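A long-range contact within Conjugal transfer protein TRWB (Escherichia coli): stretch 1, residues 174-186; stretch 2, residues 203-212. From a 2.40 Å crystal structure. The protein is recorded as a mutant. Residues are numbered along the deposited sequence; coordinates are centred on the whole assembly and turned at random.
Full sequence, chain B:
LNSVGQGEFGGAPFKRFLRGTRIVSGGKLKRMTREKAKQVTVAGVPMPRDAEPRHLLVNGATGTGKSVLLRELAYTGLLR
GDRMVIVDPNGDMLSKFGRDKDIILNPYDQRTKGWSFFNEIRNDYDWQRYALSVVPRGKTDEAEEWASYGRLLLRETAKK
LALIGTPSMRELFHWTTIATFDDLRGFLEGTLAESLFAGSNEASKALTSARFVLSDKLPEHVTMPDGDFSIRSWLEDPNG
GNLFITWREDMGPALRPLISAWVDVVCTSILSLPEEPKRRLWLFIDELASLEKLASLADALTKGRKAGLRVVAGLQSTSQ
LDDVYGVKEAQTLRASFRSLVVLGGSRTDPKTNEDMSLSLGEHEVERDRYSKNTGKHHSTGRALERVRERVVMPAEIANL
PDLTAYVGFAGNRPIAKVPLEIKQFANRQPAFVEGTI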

ATOM      1  N   HIS B 174       9.557  23.483  32.592  1.00 35.54           N
ATOM      2  CA  HIS B 174       8.375  24.036  33.249  1.00 34.44           C
ATOM      3  C   HIS B 174       7.494  24.756  32.243  1.00 34.93           C
ATOM      4  O   HIS B 174       6.302  24.483  32.107  1.00 34.03           O
ATOM      5  N   TRP B 175       8.103  25.697  31.544  1.00 34.47           N
ATOM      6  CA  TRP B 175       7.398  26.478  30.559  1.00 35.36           C
ATOM      7  C   TRP B 175       6.783  25.650  29.449  1.00 35.47           C
ATOM      8  O   TRP B 175       5.607  25.803  29.134  1.00 35.05           O
ATOM      9  N   THR B 176       7.579  24.764  28.863  1.00 32.69           N
ATOM     10  CA  THR B 176       7.109  23.957  27.753  1.00 32.34           C
ATOM     11  C   THR B 176       6.088  22.892  28.088  1.00 31.78           C
ATOM     12  O   THR B 176       5.343  22.494  27.208  1.00 31.63           O
ATOM     13  N   THR B 177       6.026  22.428  29.333  1.00 33.05           N
ATOM     14  CA  THR B 177       5.061  21.374  29.648  1.00 34.60           C
ATOM     15  C   THR B 177       4.277  21.526  30.945  1.00 34.96           C
ATOM     16  O   THR B 177       3.290  20.833  31.148  1.00 35.40           O
ATOM     17  N   ILE B 178       4.702  22.434  31.818  1.00 37.72           N
ATOM     18  CA  ILE B 178       4.022  22.614  33.099  1.00 37.93           C
ATOM     19  C   ILE B 178       3.208  23.897  33.199  1.00 37.87           C
ATOM     20  O   ILE B 178       2.067  23.870  33.644  1.00 36.80           O
ATOM     21  N   ALA B 179       3.792  25.018  32.802  1.00 38.75           N
ATOM     22  CA  ALA B 179       3.078  26.283  32.868  1.00 40.90           C
ATOM     23  C   ALA B 179       1.757  26.109  32.138  1.00 44.51           C
ATOM     24  O   ALA B 179       1.677  25.341  31.187  1.00 47.19           O
ATOM     25  N   THR B 180       0.715  26.808  32.580  1.00 45.57           N
ATOM     26  CA  THR B 180      -0.579  26.686  31.917  1.00 46.24           C
ATOM     27  C   THR B 180      -0.465  27.215  30.496  1.00 46.02           C
ATOM     28  O   THR B 180       0.429  28.000  30.169  1.00 44.75           O
ATOM     29  N   PHE B 181      -1.393  26.772  29.660  1.00 47.09           N
ATOM     30  CA  PHE B 181      -1.447  27.172  28.265  1.00 49.16           C
ATOM     31  C   PHE B 181      -1.298  28.671  28.133  1.00 50.40           C
ATOM     32  O   PHE B 181      -0.512  29.161  27.325  1.00 51.86           O
ATOM     33  N   ASP B 182      -2.071  29.394  28.937  1.00 52.09           N
ATOM     34  CA  ASP B 182      -2.051  30.847  28.905  1.00 52.89           C
ATOM     35  C   ASP B 182      -0.744  31.481  29.340  1.00 53.12           C
ATOM     36  O   ASP B 182      -0.264  32.407  28.689  1.00 53.45           O
ATOM     37  N   ASP B 183      -0.167  31.006  30.439  1.00 52.10           N
ATOM     38  CA  ASP B 183       1.087  31.582  30.902  1.00 50.59           C
ATOM     39  C   ASP B 183       2.178  31.353  29.887  1.00 48.81           C
ATOM     40  O   ASP B 183       3.031  32.220  29.688  1.00 47.57           O
ATOM     41  N   LEU B 184       2.145  30.180  29.250  1.00 46.40           N
ATOM     42  CA  LEU B 184       3.133  29.836  28.236  1.00 45.67           C
ATOM     43  C   LEU B 184       3.013  30.871  27.137  1.00 45.26           C
ATOM     44  O   LEU B 184       4.000  31.494  26.740  1.00 43.07           O
ATOM     45  N   ARG B 185       1.788  31.043  26.649  1.00 46.46           N
ATOM     46  CA  ARG B 185       1.497  32.022  25.605  1.00 48.16           C
ATOM     47  C   ARG B 185       2.119  33.370  25.965  1.00 47.40           C
ATOM     48  O   ARG B 185       2.763  34.010  25.141  1.00 47.58           O
ATOM     49  N   GLY B 186       1.920  33.797  27.207  1.00 48.41           N
ATOM     50  CA  GLY B 186       2.471  35.065  27.648  1.00 47.08           C
ATOM     51  C   GLY B 186       3.986  35.063  27.621  1.00 48.14           C
ATOM     52  O   GLY B 186       4.615  36.053  27.229  1.00 46.40           O
ATOM     53  N   ALA B 203      -4.052  26.359  15.674  1.00 27.76           N
ATOM     54  CA  ALA B 203      -2.868  26.862  16.346  1.00 28.44           C
ATOM     55  C   ALA B 203      -2.759  26.275  17.760  1.00 29.16           C
ATOM     56  O   ALA B 203      -1.672  25.903  18.199  1.00 30.31           O
ATOM     57  N   SER B 204      -3.892  26.196  18.460  1.00 28.30           N
ATOM     58  CA  SER B 204      -3.940  25.654  19.818  1.00 28.49           C
ATOM     59  C   SER B 204      -3.580  24.186  19.796  1.00 27.21           C
ATOM     60  O   SER B 204      -2.891  23.689  20.688  1.00 26.74           O
ATOM     61  N   LYS B 205      -4.074  23.496  18.777  1.00 25.19           N
ATOM     62  CA  LYS B 205      -3.810  22.083  18.609  1.00 27.27           C
ATOM     63  C   LYS B 205      -2.315  21.882  18.386  1.00 26.37           C
ATOM     64  O   LYS B 205      -1.697  20.956  18.935  1.00 26.12           O
ATOM     65  N   ALA B 206      -1.738  22.765  17.577  1.00 25.38           N
ATOM     66  CA  ALA B 206      -0.314  22.718  17.290  1.00 26.13           C
ATOM     67  C   ALA B 206       0.479  22.877  18.589  1.00 27.38           C
ATOM     68  O   ALA B 206       1.403  22.111  18.847  1.00 29.93           O
ATOM     69  N   LEU B 207       0.106  23.855  19.415  1.00 27.11           N
ATOM     70  CA  LEU B 207       0.792  24.086  20.690  1.00 27.43           C
ATOM     71  C   LEU B 207       0.687  22.837  21.555  1.00 27.30           C
ATOM     72  O   LEU B 207       1.682  22.378  22.114  1.00 28.45           O
ATOM     73  N   THR B 208      -0.529  22.300  21.668  1.00 26.57           N
ATOM     74  CA  THR B 208      -0.774  21.099  22.460  1.00 26.32           C
ATOM     75  C   THR B 208       0.136  19.979  21.997  1.00 26.89           C
ATOM     76  O   THR B 208       0.707  19.260  22.818  1.00 28.15           O
ATOM     77  N   SER B 209       0.260  19.828  20.679  1.00 26.41           N
ATOM     78  CA  SER B 209       1.113  18.787  20.112  1.00 27.01           C
ATOM     79  C   SER B 209       2.572  18.968  20.504  1.00 27.79           C
ATOM     80  O   SER B 209       3.254  18.007  20.866  1.00 29.43           O
ATOM     81  N   ALA B 210       3.043  20.207  20.426  1.00 25.51           N
ATOM     82  CA  ALA B 210       4.411  20.533  20.785  1.00 25.65           C
ATOM     83  C   ALA B 210       4.654  20.114  22.234  1.00 26.54           C
ATOM     84  O   ALA B 210       5.622  19.427  22.529  1.00 28.53           O
ATOM     85  N   ARG B 211       3.759  20.526  23.132  1.00 29.59           N
ATOM     86  CA  ARG B 211       3.863  20.207  24.558  1.00 30.78           C
ATOM     87  C   ARG B 211       4.080  18.717  24.793  1.00 28.07           C
ATOM     88  O   ARG B 211       4.932  18.314  25.582  1.00 28.54           O
ATOM     89  N   PHE B 212       3.296  17.903  24.106  1.00 26.74           N
ATOM     90  CA  PHE B 212       3.402  16.460  24.232  1.00 25.33           C
ATOM     91  C   PHE B 212       4.756  15.936  23.758  1.00 25.86           C
ATOM     92  O   PHE B 212       5.375  15.120  24.432  1.00 27.25           O
TER

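The polar part of this contact is built around Arg-211, whose side chain reaches from the helix of the second stretch into the turn that separates the two helices of the first. Its CA-to-CB bond points sideways, but the end of the chain comes nearer. Chi1 is m, while chi2 (-98°) and chi3 (-93°) lie between wells, so the chain bends twice before the guanidinium meets the backbone. There both terminal nitrogens converge on one carbonyl: NH2 of Arg-211 donates to O of Ala-179 at 2.5 Å, and NH1 of Arg-211 donates to the same O of Ala-179 at 2.9 Å with a more bent angle. Arginine suits this place because a planar, multidonor group on a long arm can reach a carbonyl in the turn. Not every nearby oxygen is used: O of Trp-175 lies 3.0 Å from NH1 of Arg-211, but the angle is too poor for a hydrogen bond.

The same side chain also fills space, sitting as a knob among Thr-176, Thr-177, Phe-181 and Leu-184. One face of the guanidinium is covered by backbone carbon C of Thr-177, and CD1 of Leu-184 comes within 3.4 Å of NH1 of Arg-211. Thr-176 and Thr-177, both p, have CA-to-CB bonds directed sideways, and the arginine passes close to their backbone; both hydroxyls are hydrogen-bonded to residues adjoining one of the stretches.

The apolar packing joins Phe-181, Leu-184 and Leu-207. Leu-207 points toward the first stretch, with chi1 off its wells at -147° and chi2 t. Its CD1 lies over one face of the Phe-181 ring, 3.5 Å from the centroid, a CH-pi contact that exploits the flatness of phenylalanine. The ring, carried by a chi1 of -141°, also brings its edge to the second helix, with CZ of Phe-181 3.4 Å from O of Ser-204. Leu-184 points toward the partner as well, with both chi angles t, and its CD1 packs 3.8 Å from CD2 of Leu-207.

A second arginine, Arg-185, starts sideways, but its end comes nearer to the second stretch. Chi1 is m, chi2 is off at -98° and chi3 is t, placing NH2 of Arg-185 3.2 Å from OG of Ser-204; both atoms have hydrogen-bonding partners elsewhere in the structure. Ser-204 is m, and its OG lies at the edge of the Arg-185 guanidinium, near its plane.

Thr-180 is the N-cap of the helix that carries Phe-181 and Leu-184; its OG1 accepts from N of Asp-183 at 3.2 Å, satisfying an amide in the first turn.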

ATOM      1  CB  HIS B 174       8.771  25.028  34.351  1.00 36.06           C
ATOM      2  CG  HIS B 174       7.609  25.797  34.906  1.00 36.21           C
ATOM      3  ND1 HIS B 174       6.641  25.213  35.700  1.00 37.93           N
ATOM      4  CD2 HIS B 174       7.210  27.078  34.707  1.00 37.20           C
ATOM      5  CE1 HIS B 174       5.695  26.100  35.960  1.00 40.21           C
ATOM      6  NE2 HIS B 174       6.016  27.238  35.369  1.00 38.67           N
ATOM      7  CB  TRP B 175       8.355  27.506  29.961  1.00 38.51           C
ATOM      8  CG  TRP B 175       8.578  28.678  30.859  1.00 41.95           C
ATOM      9  CD1 TRP B 175       9.762  29.092  31.421  1.00 42.61           C
ATOM     10  CD2 TRP B 175       7.575  29.585  31.319  1.00 42.24           C
ATOM     11  NE1 TRP B 175       9.547  30.203  32.203  1.00 42.28           N
ATOM     12  CE2 TRP B 175       8.214  30.525  32.158  1.00 42.96           C
ATOM     13  CE3 TRP B 175       6.193  29.692  31.101  1.00 41.51           C
ATOM     14  CZ2 TRP B 175       7.516  31.558  32.779  1.00 42.43           C
ATOM     15  CZ3 TRP B 175       5.505  30.714  31.713  1.00 43.66           C
ATOM     16  CH2 TRP B 175       6.165  31.637  32.546  1.00 44.66           C
ATOM     17  CB  THR B 176       8.284  23.273  26.978  1.00 29.68           C
ATOM     18  OG1 THR B 176       9.030  22.420  27.853  1.00 29.67           O
ATOM     19  CG2 THR B 176       9.207  24.314  26.379  1.00 27.83           C
ATOM     20  CB  THR B 177       5.748  19.985  29.663  1.00 36.61           C
ATOM     21  OG1 THR B 177       6.467  19.815  30.889  1.00 35.02           O
ATOM     22  CG2 THR B 177       6.731  19.863  28.505  1.00 34.14           C
ATOM     23  CB  ILE B 178       5.024  22.585  34.284  1.00 38.59           C
ATOM     24  CG1 ILE B 178       5.832  21.287  34.265  1.00 36.51           C
ATOM     25  CG2 ILE B 178       4.267  22.687  35.594  1.00 37.21           C
ATOM     26  CD1 ILE B 178       4.992  20.048  34.421  1.00 37.72           C
ATOM     27  CB  ALA B 179       3.896  27.383  32.214  1.00 40.61           C
ATOM     28  CB  THR B 180      -1.697  27.492  32.625  1.00 44.41           C
ATOM     29  OG1 THR B 180      -1.474  28.889  32.420  1.00 45.70           O
ATOM     30  CG2 THR B 180      -1.721  27.198  34.115  1.00 44.57           C
ATOM     31  CB  PHE B 181      -2.790  26.775  27.679  1.00 49.68           C
ATOM     32  CG  PHE B 181      -2.719  26.270  26.272  1.00 50.33           C
ATOM     33  CD1 PHE B 181      -2.059  25.077  25.979  1.00 48.80           C
ATOM     34  CD2 PHE B 181      -3.380  26.938  25.251  1.00 50.00           C
ATOM     35  CE1 PHE B 181      -2.069  24.551  24.692  1.00 48.69           C
ATOM     36  CE2 PHE B 181      -3.395  26.418  23.957  1.00 49.53           C
ATOM     37  CZ  PHE B 181      -2.738  25.219  23.681  1.00 49.08           C
ATOM     38  CB  ASP B 182      -3.183  31.413  29.754  1.00 57.79           C
ATOM     39  CG  ASP B 182      -4.547  31.032  29.225  1.00 61.05           C
ATOM     40  OD1 ASP B 182      -4.633  30.175  28.313  1.00 63.17           O
ATOM     41  OD2 ASP B 182      -5.541  31.590  29.728  1.00 64.18           O
ATOM     42  CB  ASP B 183       1.498  30.978  32.234  1.00 54.17           C
ATOM     43  CG  ASP B 183       0.579  31.387  33.356  1.00 55.86           C
ATOM     44  OD1 ASP B 183       0.234  32.586  33.423  1.00 55.38           O
ATOM     45  OD2 ASP B 183       0.208  30.517  34.173  1.00 57.29           O
ATOM     46  CB  LEU B 184       2.852  28.458  27.654  1.00 44.02           C
ATOM     47  CG  LEU B 184       4.055  27.702  27.087  1.00 44.71           C
ATOM     48  CD1 LEU B 184       3.534  26.547  26.251  1.00 44.00           C
ATOM     49  CD2 LEU B 184       4.938  28.606  26.250  1.00 43.99           C
ATOM     50  CB  ARG B 185      -0.015  32.191  25.453  1.00 51.07           C
ATOM     51  CG  ARG B 185      -0.730  31.044  24.755  1.00 52.83           C
ATOM     52  CD  ARG B 185      -0.952  31.386  23.298  1.00 52.72           C
ATOM     53  NE  ARG B 185      -1.709  30.368  22.577  1.00 55.12           N
ATOM     54  CZ  ARG B 185      -2.942  29.986  22.887  1.00 56.17           C
ATOM     55  NH1 ARG B 185      -3.560  30.527  23.922  1.00 56.98           N
ATOM     56  NH2 ARG B 185      -3.551  29.057  22.165  1.00 56.24           N
ATOM     57  CB  ALA B 203      -2.919  28.390  16.401  1.00 26.72           C
ATOM     58  CB  SER B 204      -5.342  25.802  20.420  1.00 28.67           C
ATOM     59  OG  SER B 204      -5.625  27.153  20.743  1.00 33.03           O
ATOM     60  CB  LYS B 205      -4.589  21.560  17.416  1.00 28.41           C
ATOM     61  CG  LYS B 205      -4.223  20.154  17.050  1.00 31.69           C
ATOM     62  CD  LYS B 205      -5.079  19.648  15.914  1.00 32.12           C
ATOM     63  CE  LYS B 205      -4.633  18.249  15.503  1.00 35.54           C
ATOM     64  NZ  LYS B 205      -5.432  17.717  14.366  1.00 37.84           N
ATOM     65  CB  ALA B 206       0.049  23.808  16.309  1.00 23.19           C
ATOM     66  CB  LEU B 207       0.168  25.260  21.454  1.00 29.20           C
ATOM     67  CG  LEU B 207       1.066  26.144  22.335  1.00 32.06           C
ATOM     68  CD1 LEU B 207       0.243  26.755  23.461  1.00 29.54           C
ATOM     69  CD2 LEU B 207       2.199  25.337  22.910  1.00 29.90           C
ATOM     70  CB  THR B 208      -2.229  20.607  22.328  1.00 26.40           C
ATOM     71  OG1 THR B 208      -3.103  21.487  23.033  1.00 28.04           O
ATOM     72  CG2 THR B 208      -2.374  19.233  22.912  1.00 23.97           C
ATOM     73  CB  SER B 209       0.990  18.777  18.597  1.00 25.73           C
ATOM     74  OG  SER B 209      -0.265  18.257  18.235  1.00 25.56           O
ATOM     75  CB  ALA B 210       4.646  22.036  20.608  1.00 22.06           C
ATOM     76  CB  ARG B 211       2.593  20.659  25.277  1.00 32.03           C
ATOM     77  CG  ARG B 211       2.328  22.145  25.143  1.00 36.52           C
ATOM     78  CD  ARG B 211       2.815  22.916  26.361  1.00 42.17           C
ATOM     79  NE  ARG B 211       1.760  23.099  27.352  1.00 43.23           N
ATOM     80  CZ  ARG B 211       1.900  23.781  28.485  1.00 43.71           C
ATOM     81  NH1 ARG B 211       3.059  24.348  28.798  1.00 42.02           N
ATOM     82  NH2 ARG B 211       0.853  23.933  29.287  1.00 44.61           N
ATOM     83  CB  PHE B 212       2.274  15.790  23.454  1.00 22.41           C
ATOM     84  CG  PHE B 212       0.994  15.714  24.210  1.00 24.04           C
ATOM     85  CD1 PHE B 212       0.965  15.156  25.487  1.00 20.56           C
ATOM     86  CD2 PHE B 212      -0.187  16.180  23.649  1.00 24.29           C
ATOM     87  CE1 PHE B 212      -0.221  15.060  26.190  1.00 22.87           C
ATOM     88  CE2 PHE B 212      -1.389  16.089  24.352  1.00 23.85           C
ATOM     89  CZ  PHE B 212      -1.407  15.530  25.620  1.00 23.57           C
TER